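Local atomic coordinates of RNA-binding protein RO60 (Deinococcus radiodurans, PDB entry 2NVO), a protein that binds several small RNAs that accumulate during recovery from ultraviolet irradiation and contributes to the resistance of the bacterium to that irradiation. Residues A[44-47]-A[48-52]; A[67-70]-A[71-74]; A[85-88]-A[89-93]; A[137-140]-A[141-145]. All blocks are in the same frame, centred on the assembly; numbering follows the deposited sequence.

Interaction 1 of 4, residues A[44-47]-A[48-52]; sequences LTRF and LVLGV
R46 and L50 run side by side on the last turn of helix 40-50, both side chains pointing the same way. From L50 outward, CB rests over the carbonyl oxygen of R46, CG stays near that oxygen, and CD1 reaches 3.7 Å from R46 CG with R46 CD a little farther. R46 meets it with the methylene part of its chain: CG stands anti to the backbone N (chi1 -176°), and the bend at chi3 carries the guanidinium on to the carbonyl oxygens of R510 and V534, which its NH2 grips. Two residues earlier in the chain, on another side of the helix, L44 and L48 pass at a slant, L44 CG to L48 CD1 at 4.0 Å, against V86 and T87 of helix 80-93. The helix closes with G51 N bonded to F47 O at 2.8 Å, the donor standing well above the carbonyl plane. G51 has positive phi, and the chain folds back so that the CA-H of F47 points at V52 O, 3.3 Å from F47 CA. The chemistry is therefore split: R46 lends L50 an apolar flank, while its charged end is spent on those two backbone oxygens, fastening helix 40-50 to the VWFA-like domain.

Interaction 2 of 4, residues A[67-70]-A[71-74]; sequences QATD and FVRE
D70 and R73 reach for each other across the first turn of helix 70-78, their side chains meeting at a slant with the carboxylate and guanidinium planes 64° apart. The salt bridge is single-pronged: R73 NH2 gives its hydrogen to D70 OD1 at 2.5 Å, with OD1 lying in the guanidinium plane and met nearly along its C-O axis. A twist of this size suits one oxygen rather than a paired, two-oxygen grip. What turns the arginine back is a bend at chi3 (-75°), which folds the guanidinium over the start of the helix instead of letting it run outward. There one of its faces lies on the T69 carbonyl, the oxygen about 3.5 Å above the plane, and NH1 makes a weak, badly angled bond to A68 O. The T69 oxygen itself accepts R73 N at 3.1 Å as the first backbone bond of the helix.

T69 is the N-cap residue. Its side chain crosses that of V72 at about a right angle, OG1 lying 3.5 Å from V72 CG2, and the hydroxyl is bonded to D53, in the loop between helix 40-50 and strand 56-59. Beneath, A68 CB touches V72 CG1 at 4.3 Å, and both side chains pack on L108 of helix 100-112. F71 forms a cation-pi contact with R43 of helix 40-50.

In sum, one surface arginine gathers a carboxylate and a loop carbonyl at the helix N terminus. The negative charge of D70 at this end would probably also suit the helix dipole.

Interaction 3 of 4, residues A[85-88]-A[89-93]; sequences RVTL and DVVRG
The guanidinium of R92 carries L88 on one face: L88 CB stands 3.8 Å above the plane, displaced toward the rim, and L88 CD2 comes within 3.9 Å of R92 NH2. The two side chains lie side by side and point the same way. R92 begins with CG anti to its own carbonyl carbon (chi1 -76°), which lays CB, CG and CD along the L88 carbonyl oxygen; the nearest, CD, is 3.3 Å from it. The charged end continues past L88 to E128 of helix 116-129, whose salt bridge to R92 NH2 probably helps set how the plane is turned over the leucine.

R85 and D89 form a looser pair. They also run alongside each other, but their flat groups are 67° apart and the charged atoms do not meet, R85 NH1 being 5.6 Å from D89 OD1; at most a weak attraction is likely here.

Underneath, the carbonyl oxygens of R85, V86, T87 and L88 each accept the N-H four residues on, and the bond to R92 N is almost straight, at 174°. Another side of the helix is largely apolar: V86, T87 and V90 lie against helix 40-50, T87 reaches helix 100-112 as well, and V91 meets A102 and V129. T87 OG1 is bonded to A83 O, so its polar tip is turned back on the helix.

This is an amphipathic helix wedged among its neighbours in an alpha-helical array, as expected of the HEAT-like repeats that build the horseshoe of the TROVE domain.

Interaction 4 of 4, residues A[137-140]-A[141-145]; sequences LHFL and AFADA
H138 has F142 across one face of its imidazole, with F142 CE2 3.6 Å above the ring plane and shifted toward the rim. The closest pair of ring atoms is H138 NE2 and F142 CZ, at 3.5 Å. The ring centroids are 4.6 Å apart and the planes are inclined by 32°, so the overlap is slanted. Different first torsions bring the rings together: H138 holds CG anti to the backbone N (chi1 -164°), F142 holds CG anti to its carbonyl carbon (-73°), and the two side chains converge from successive turns. F142 CD2 also rests near H138 O, which accepts F142 N in a 3.2 Å bond. On another side of the helix F139 CE2 touches A143 CB at 4.2 Å.

Outside, F142 packs on L104 and A107 of helix 100-112, while L137 and L140 face helix 184-191. D144 N also bonds L140 O, and the D144 carboxylate is bonded to W182.

The aromatic pair thus packs on helix 100-112, with H138 also against R179 of strand 178-179, in a region that probably contributes to RNA binding, judging from relatives. Contact with the phenyl ring probably limits the rotation of the imidazole, and with D100 and R179 both beside H138, their charge effects would tend to offset.

Each of the four contacts is local, so none closes a long loop; along the chain they come in series, without nesting or crossing. Interaction 1 is on helix 40-50. After strand 56-59, which joins the edge of the VWFA-like sheet, the chain returns to interaction 2 at the start of helix 70-78, where F47 CD1 meets V72 CG2 at 3.9 Å. Helix 80-93 follows with interaction 3, and V86 CG1 packs on L44 CD2 at 3.5 Å. Interaction 4, on helix 133-143, stands apart, its centre about 19 Å from that of interaction 1. Helix 100-112 touches all four contacts and joins them within the TROVE domain.

Interaction 1 of 4, residues A[44-47]-A[48-52]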
loop_
_atom_site.group_PDB
_atom_site.type_symbol
_atom_site.label_atom_id
_atom_site.label_comp_id
_atom_site.label_asym_id
_atom_site.label_seq_id
_atom_site.Cartn_x
_atom_site.Cartn_y
_atom_site.Cartn_z
ATOM N N LEU A 44 -6.837 -17.201 9.366
ATOM C CA LEU A 44 -5.428 -16.932 9.109
ATOM C C LEU A 44 -5.259 -16.015 7.899
ATOM O O LEU A 44 -4.405 -15.132 7.907
ATOM C CB LEU A 44 -4.645 -18.231 8.894
ATOM C CG LEU A 44 -3.159 -18.046 8.570
ATOM C CD1 LEU A 44 -2.426 -17.449 9.772
ATOM C CD2 LEU A 44 -2.510 -19.351 8.143
ATOM N N THR A 45 -6.069 -16.220 6.862
ATOM C CA THR A 45 -5.981 -15.366 5.681
ATOM C C THR A 45 -6.282 -13.916 6.072
ATOM O O THR A 45 -5.609 -12.982 5.623
ATOM C CB THR A 45 -6.941 -15.820 4.547
ATOM O OG1 THR A 45 -6.445 -17.023 3.943
ATOM C CG2 THR A 45 -7.034 -14.758 3.471
ATOM N N ARG A 46 -7.281 -13.731 6.924
ATOM C CA ARG A 46 -7.622 -12.381 7.359
ATOM C C ARG A 46 -6.454 -11.730 8.086
ATOM O O ARG A 46 -6.150 -10.568 7.872
ATOM C CB ARG A 46 -8.864 -12.360 8.242
ATOM C CG ARG A 46 -9.292 -10.938 8.615
ATOM C CD ARG A 46 -10.698 -10.902 9.205
ATOM N NE ARG A 46 -11.704 -11.165 8.183
ATOM C CZ ARG A 46 -13.009 -10.963 8.339
ATOM N NH1 ARG A 46 -13.475 -10.495 9.490
ATOM N NH2 ARG A 46 -13.849 -11.231 7.339
ATOM N N PHE A 47 -5.803 -12.492 8.954
ATOM C CA PHE A 47 -4.645 -11.987 9.665
ATOM C C PHE A 47 -3.510 -11.639 8.697
ATOM O O PHE A 47 -2.806 -10.642 8.870
ATOM C CB PHE A 47 -4.178 -13.007 10.704
ATOM C CG PHE A 47 -2.870 -12.662 11.338
ATOM C CD1 PHE A 47 -2.825 -11.895 12.494
ATOM C CD2 PHE A 47 -1.682 -13.104 10.782
ATOM C CE1 PHE A 47 -1.604 -11.565 13.078
ATOM C CE2 PHE A 47 -0.465 -12.776 11.362
ATOM C CZ PHE A 47 -0.434 -12.014 12.510
ATOM N N LEU A 48 -3.328 -12.471 7.683
ATOM C CA LEU A 48 -2.286 -12.246 6.682
ATOM C C LEU A 48 -2.503 -10.990 5.841
ATOM O O LEU A 48 -1.550 -10.315 5.474
ATOM C CB LEU A 48 -2.173 -13.455 5.761
ATOM C CG LEU A 48 -1.592 -14.701 6.420
ATOM C CD1 LEU A 48 -1.759 -15.908 5.510
ATOM C CD2 LEU A 48 -0.120 -14.459 6.740
ATOM N N VAL A 49 -3.755 -10.676 5.536
ATOM C CA VAL A 49 -4.052 -9.496 4.726
ATOM C C VAL A 49 -4.098 -8.216 5.545
ATOM O O VAL A 49 -3.497 -7.215 5.176
ATOM C CB VAL A 49 -5.397 -9.637 3.973
ATOM C CG1 VAL A 49 -5.806 -8.297 3.338
ATOM C CG2 VAL A 49 -5.306 -10.725 2.933
ATOM N N LEU A 50 -4.837 -8.244 6.647
ATOM C CA LEU A 50 -5.040 -7.046 7.451
ATOM C C LEU A 50 -3.883 -6.795 8.404
ATOM O O LEU A 50 -3.596 -5.658 8.735
ATOM C CB LEU A 50 -6.338 -7.147 8.250
ATOM C CG LEU A 50 -7.604 -7.316 7.411
ATOM C CD1 LEU A 50 -8.842 -7.313 8.297
ATOM C CD2 LEU A 50 -7.677 -6.230 6.366
ATOM N N GLY A 51 -3.228 -7.861 8.849
ATOM C CA GLY A 51 -2.135 -7.736 9.795
ATOM C C GLY A 51 -2.695 -7.655 11.195
ATOM O O GLY A 51 -2.021 -7.221 12.124
ATOM N N VAL A 52 -3.948 -8.066 11.328
ATOM C CA VAL A 52 -4.623 -8.116 12.608
ATOM C C VAL A 52 -5.590 -9.297 12.585
ATOM O O VAL A 52 -6.064 -9.715 11.521
ATOM C CB VAL A 52 -5.397 -6.815 12.874
ATOM C CG1 VAL A 52 -6.813 -6.938 12.334
ATOM C CG2 VAL A 52 -5.424 -6.503 14.357
#

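Interaction 2 of 4, residues A[67-70]-A[71-74]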
loop_
_atom_site.group_PDB
_atom_site.type_symbol
_atom_site.label_atom_id
_atom_site.label_comp_id
_atom_site.label_asym_id
_atom_site.label_seq_id
_atom_site.Cartn_x
_atom_site.Cartn_y
_atom_site.Cartn_z
ATOM N N GLN A 67 1.751 -8.301 15.196
ATOM C CA GLN A 67 2.208 -9.184 16.245
ATOM C C GLN A 67 1.378 -10.442 16.134
ATOM O O GLN A 67 0.196 -10.370 15.802
ATOM C CB GLN A 67 1.990 -8.540 17.606
ATOM C CG GLN A 67 2.936 -7.391 17.905
ATOM C CD GLN A 67 2.879 -6.989 19.356
ATOM O OE1 GLN A 67 2.392 -5.911 19.694
ATOM N NE2 GLN A 67 3.362 -7.868 20.235
ATOM N N ALA A 68 1.990 -11.593 16.388
ATOM C CA ALA A 68 1.254 -12.856 16.371
ATOM C C ALA A 68 0.333 -12.962 17.584
ATOM O O ALA A 68 0.747 -12.705 18.704
ATOM C CB ALA A 68 2.223 -14.029 16.328
ATOM N N THR A 69 -0.922 -13.325 17.364
ATOM C CA THR A 69 -1.838 -13.523 18.475
ATOM C C THR A 69 -1.853 -14.994 18.875
ATOM O O THR A 69 -1.242 -15.830 18.215
ATOM C CB THR A 69 -3.271 -13.081 18.129
ATOM O OG1 THR A 69 -3.752 -13.846 17.018
ATOM C CG2 THR A 69 -3.311 -11.594 17.791
ATOM N N ASP A 70 -2.566 -15.306 19.948
ATOM C CA ASP A 70 -2.630 -16.683 20.435
ATOM C C ASP A 70 -3.176 -17.621 19.376
ATOM O O ASP A 70 -2.636 -18.713 19.166
ATOM C CB ASP A 70 -3.458 -16.777 21.718
ATOM C CG ASP A 70 -2.824 -16.035 22.871
ATOM O OD1 ASP A 70 -1.702 -15.523 22.701
ATOM O OD2 ASP A 70 -3.446 -15.956 23.952
ATOM N N PHE A 71 -4.236 -17.202 18.687
ATOM C CA PHE A 71 -4.801 -18.062 17.665
ATOM C C PHE A 71 -3.760 -18.421 16.619
ATOM O O PHE A 71 -3.714 -19.553 16.133
ATOM C CB PHE A 71 -6.003 -17.439 16.965
ATOM C CG PHE A 71 -6.296 -18.083 15.652
ATOM C CD1 PHE A 71 -7.059 -19.234 15.591
ATOM C CD2 PHE A 71 -5.758 -17.579 14.480
ATOM C CE1 PHE A 71 -7.305 -19.855 14.381
ATOM C CE2 PHE A 71 -6.001 -18.194 13.272
ATOM C CZ PHE A 71 -6.776 -19.339 13.223
ATOM N N VAL A 72 -2.934 -17.446 16.262
ATOM C CA VAL A 72 -1.932 -17.656 15.228
ATOM C C VAL A 72 -0.840 -18.644 15.660
ATOM O O VAL A 72 -0.441 -19.520 14.890
ATOM C CB VAL A 72 -1.307 -16.318 14.780
ATOM C CG1 VAL A 72 -0.171 -16.551 13.807
ATOM C CG2 VAL A 72 -2.375 -15.426 14.167
ATOM N N ARG A 73 -0.348 -18.498 16.883
ATOM C CA ARG A 73 0.679 -19.412 17.382
ATOM C C ARG A 73 0.112 -20.819 17.523
ATOM O O ARG A 73 0.687 -21.791 17.031
ATOM C CB ARG A 73 1.223 -18.927 18.722
ATOM C CG ARG A 73 2.099 -17.696 18.608
ATOM C CD ARG A 73 2.524 -17.199 19.968
ATOM N NE ARG A 73 1.432 -16.531 20.661
ATOM C CZ ARG A 73 1.255 -15.212 20.662
ATOM N NH1 ARG A 73 2.109 -14.428 20.010
ATOM N NH2 ARG A 73 0.228 -14.677 21.309
ATOM N N GLU A 74 -1.030 -20.902 18.196
ATOM C CA GLU A 74 -1.749 -22.153 18.401
ATOM C C GLU A 74 -1.993 -22.894 17.092
ATOM O O GLU A 74 -1.902 -24.116 17.034
ATOM C CB GLU A 74 -3.078 -21.864 19.097
ATOM C CG GLU A 74 -4.227 -22.788 18.706
ATOM C CD GLU A 74 -5.565 -22.056 18.697
ATOM O OE1 GLU A 74 -5.895 -21.430 17.664
ATOM O OE2 GLU A 74 -6.284 -22.105 19.723
#

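Interaction 3 of 4, residues A[85-88]-A[89-93]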
loop_
_atom_site.group_PDB
_atom_site.type_symbol
_atom_site.label_atom_id
_atom_site.label_comp_id
_atom_site.label_asym_id
_atom_site.label_seq_id
_atom_site.Cartn_x
_atom_site.Cartn_y
_atom_site.Cartn_z
ATOM N N ARG A 85 0.442 -23.485 3.761
ATOM C CA ARG A 85 -0.272 -23.470 2.490
ATOM C C ARG A 85 -1.091 -22.185 2.351
ATOM O O ARG A 85 -1.088 -21.549 1.299
ATOM C CB ARG A 85 -1.170 -24.705 2.348
ATOM C CG ARG A 85 -2.329 -24.532 1.368
ATOM C CD ARG A 85 -3.116 -25.832 1.182
ATOM N NE ARG A 85 -3.335 -26.534 2.445
ATOM C CZ ARG A 85 -4.430 -26.416 3.190
ATOM N NH1 ARG A 85 -5.421 -25.623 2.800
ATOM N NH2 ARG A 85 -4.534 -27.093 4.329
ATOM N N VAL A 86 -1.786 -21.818 3.423
ATOM C CA VAL A 86 -2.543 -20.571 3.481
ATOM C C VAL A 86 -1.619 -19.379 3.200
ATOM O O VAL A 86 -1.942 -18.493 2.407
ATOM C CB VAL A 86 -3.236 -20.409 4.859
ATOM C CG1 VAL A 86 -3.970 -19.080 4.948
ATOM C CG2 VAL A 86 -4.194 -21.565 5.118
ATOM N N THR A 87 -0.452 -19.379 3.832
ATOM C CA THR A 87 0.504 -18.289 3.679
ATOM C C THR A 87 1.018 -18.155 2.252
ATOM O O THR A 87 1.121 -17.048 1.734
ATOM C CB THR A 87 1.676 -18.415 4.681
ATOM O OG1 THR A 87 1.166 -18.271 6.000
ATOM C CG2 THR A 87 2.723 -17.341 4.453
ATOM N N LEU A 88 1.322 -19.273 1.601
ATOM C CA LEU A 88 1.782 -19.199 0.220
ATOM C C LEU A 88 0.674 -18.730 -0.725
ATOM O O LEU A 88 0.923 -17.935 -1.633
ATOM C CB LEU A 88 2.381 -20.533 -0.237
ATOM C CG LEU A 88 3.876 -20.707 0.068
ATOM C CD1 LEU A 88 4.176 -20.378 1.519
ATOM C CD2 LEU A 88 4.326 -22.124 -0.263
ATOM N N ASP A 89 -0.545 -19.220 -0.497
ATOM C CA ASP A 89 -1.718 -18.789 -1.256
ATOM C C ASP A 89 -1.898 -17.269 -1.204
ATOM O O ASP A 89 -2.204 -16.629 -2.209
ATOM C CB ASP A 89 -2.990 -19.467 -0.727
ATOM C CG ASP A 89 -3.121 -20.930 -1.172
ATOM O OD1 ASP A 89 -4.117 -21.578 -0.782
ATOM O OD2 ASP A 89 -2.235 -21.432 -1.897
ATOM N N VAL A 90 -1.722 -16.693 -0.020
ATOM C CA VAL A 90 -1.877 -15.254 0.136
ATOM C C VAL A 90 -0.738 -14.496 -0.546
ATOM O O VAL A 90 -0.979 -13.503 -1.233
ATOM C CB VAL A 90 -1.970 -14.846 1.614
ATOM C CG1 VAL A 90 -1.848 -13.324 1.754
ATOM C CG2 VAL A 90 -3.262 -15.359 2.221
ATOM N N VAL A 91 0.497 -14.958 -0.364
ATOM C CA VAL A 91 1.640 -14.313 -1.011
ATOM C C VAL A 91 1.455 -14.274 -2.524
ATOM O O VAL A 91 1.590 -13.225 -3.147
ATOM C CB VAL A 91 2.984 -15.018 -0.694
ATOM C CG1 VAL A 91 4.093 -14.426 -1.535
ATOM C CG2 VAL A 91 3.326 -14.914 0.788
ATOM N N ARG A 92 1.149 -15.429 -3.105
ATOM C CA ARG A 92 0.910 -15.533 -4.542
ATOM C C ARG A 92 -0.306 -14.728 -5.011
ATOM O O ARG A 92 -0.288 -14.153 -6.099
ATOM C CB ARG A 92 0.765 -17.004 -4.943
ATOM C CG ARG A 92 2.090 -17.730 -4.987
ATOM C CD ARG A 92 1.994 -19.160 -4.499
ATOM N NE ARG A 92 3.324 -19.758 -4.418
ATOM C CZ ARG A 92 3.568 -21.021 -4.088
ATOM N NH1 ARG A 92 2.570 -21.842 -3.805
ATOM N NH2 ARG A 92 4.819 -21.460 -4.045
ATOM N N GLY A 93 -1.357 -14.691 -4.197
ATOM C CA GLY A 93 -2.572 -13.962 -4.540
ATOM C C GLY A 93 -2.377 -12.454 -4.503
ATOM O O GLY A 93 -3.149 -11.699 -5.091
#

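Interaction 4 of 4, residues A[137-140]-A[141-145]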
loop_
_atom_site.group_PDB
_atom_site.type_symbol
_atom_site.label_atom_id
_atom_site.label_comp_id
_atom_site.label_asym_id
_atom_site.label_seq_id
_atom_site.Cartn_x
_atom_site.Cartn_y
_atom_site.Cartn_z
ATOM N N LEU A 137 15.645 -9.271 5.708
ATOM C CA LEU A 137 16.165 -8.758 6.976
ATOM C C LEU A 137 15.036 -8.623 7.986
ATOM O O LEU A 137 15.249 -8.744 9.192
ATOM C CB LEU A 137 16.886 -7.432 6.782
ATOM C CG LEU A 137 18.075 -7.567 5.827
ATOM C CD1 LEU A 137 18.762 -6.231 5.632
ATOM C CD2 LEU A 137 19.068 -8.667 6.277
ATOM N N HIS A 138 13.833 -8.382 7.475
ATOM C CA HIS A 138 12.644 -8.241 8.305
ATOM C C HIS A 138 12.233 -9.614 8.822
ATOM O O HIS A 138 11.869 -9.784 9.983
ATOM C CB HIS A 138 11.523 -7.598 7.484
ATOM C CG HIS A 138 10.398 -7.059 8.309
ATOM N ND1 HIS A 138 9.197 -6.670 7.756
ATOM C CD2 HIS A 138 10.281 -6.862 9.641
ATOM C CE1 HIS A 138 8.390 -6.246 8.715
ATOM N NE2 HIS A 138 9.027 -6.351 9.869
ATOM N N PHE A 139 12.308 -10.610 7.947
ATOM C CA PHE A 139 12.020 -11.981 8.336
ATOM C C PHE A 139 12.957 -12.411 9.469
ATOM O O PHE A 139 12.528 -13.011 10.443
ATOM C CB PHE A 139 12.160 -12.903 7.118
ATOM C CG PHE A 139 12.306 -14.347 7.470
ATOM C CD1 PHE A 139 11.198 -15.164 7.551
ATOM C CD2 PHE A 139 13.556 -14.881 7.739
ATOM C CE1 PHE A 139 11.332 -16.493 7.879
ATOM C CE2 PHE A 139 13.697 -16.202 8.070
ATOM C CZ PHE A 139 12.582 -17.014 8.143
ATOM N N LEU A 140 14.237 -12.080 9.339
ATOM C CA LEU A 140 15.241 -12.405 10.356
ATOM C C LEU A 140 14.975 -11.724 11.705
ATOM O O LEU A 140 15.235 -12.296 12.763
ATOM C CB LEU A 140 16.640 -12.041 9.850
ATOM C CG LEU A 140 17.175 -12.893 8.693
ATOM C CD1 LEU A 140 18.533 -12.394 8.255
ATOM C CD2 LEU A 140 17.216 -14.379 9.093
ATOM N N ALA A 141 14.473 -10.497 11.668
ATOM C CA ALA A 141 14.060 -9.811 12.892
ATOM C C ALA A 141 12.924 -10.562 13.595
ATOM O O ALA A 141 12.864 -10.587 14.816
ATOM C CB ALA A 141 13.651 -8.377 12.600
ATOM N N PHE A 142 12.025 -11.177 12.823
ATOM C CA PHE A 142 10.955 -11.999 13.401
ATOM C C PHE A 142 11.501 -13.331 13.928
ATOM O O PHE A 142 11.113 -13.801 15.001
ATOM C CB PHE A 142 9.855 -12.300 12.373
ATOM C CG PHE A 142 8.978 -11.123 12.034
ATOM C CD1 PHE A 142 8.364 -10.374 13.035
ATOM C CD2 PHE A 142 8.739 -10.785 10.705
ATOM C CE1 PHE A 142 7.545 -9.292 12.712
ATOM C CE2 PHE A 142 7.921 -9.696 10.378
ATOM C CZ PHE A 142 7.328 -8.959 11.376
ATOM N N ALA A 143 12.395 -13.942 13.158
ATOM C CA ALA A 143 12.917 -15.267 13.492
ATOM C C ALA A 143 13.875 -15.264 14.686
ATOM O O ALA A 143 13.953 -16.248 15.420
ATOM C CB ALA A 143 13.595 -15.895 12.271
ATOM N N ASP A 144 14.607 -14.170 14.881
ATOM C CA ASP A 144 15.659 -14.177 15.890
ATOM C C ASP A 144 15.097 -14.252 17.304
ATOM O O ASP A 144 15.833 -14.480 18.259
ATOM C CB ASP A 144 16.687 -13.039 15.712
ATOM C CG ASP A 144 16.145 -11.650 16.082
ATOM O OD1 ASP A 144 15.125 -11.540 16.800
ATOM O OD2 ASP A 144 16.777 -10.656 15.653
ATOM N N ALA A 145 13.784 -14.097 17.424
ATOM C CA ALA A 145 13.126 -14.220 18.716
ATOM C C ALA A 145 12.494 -15.591 18.898
ATOM O O ALA A 145 11.671 -15.777 19.789
ATOM C CB ALA A 145 12.076 -13.137 18.877
#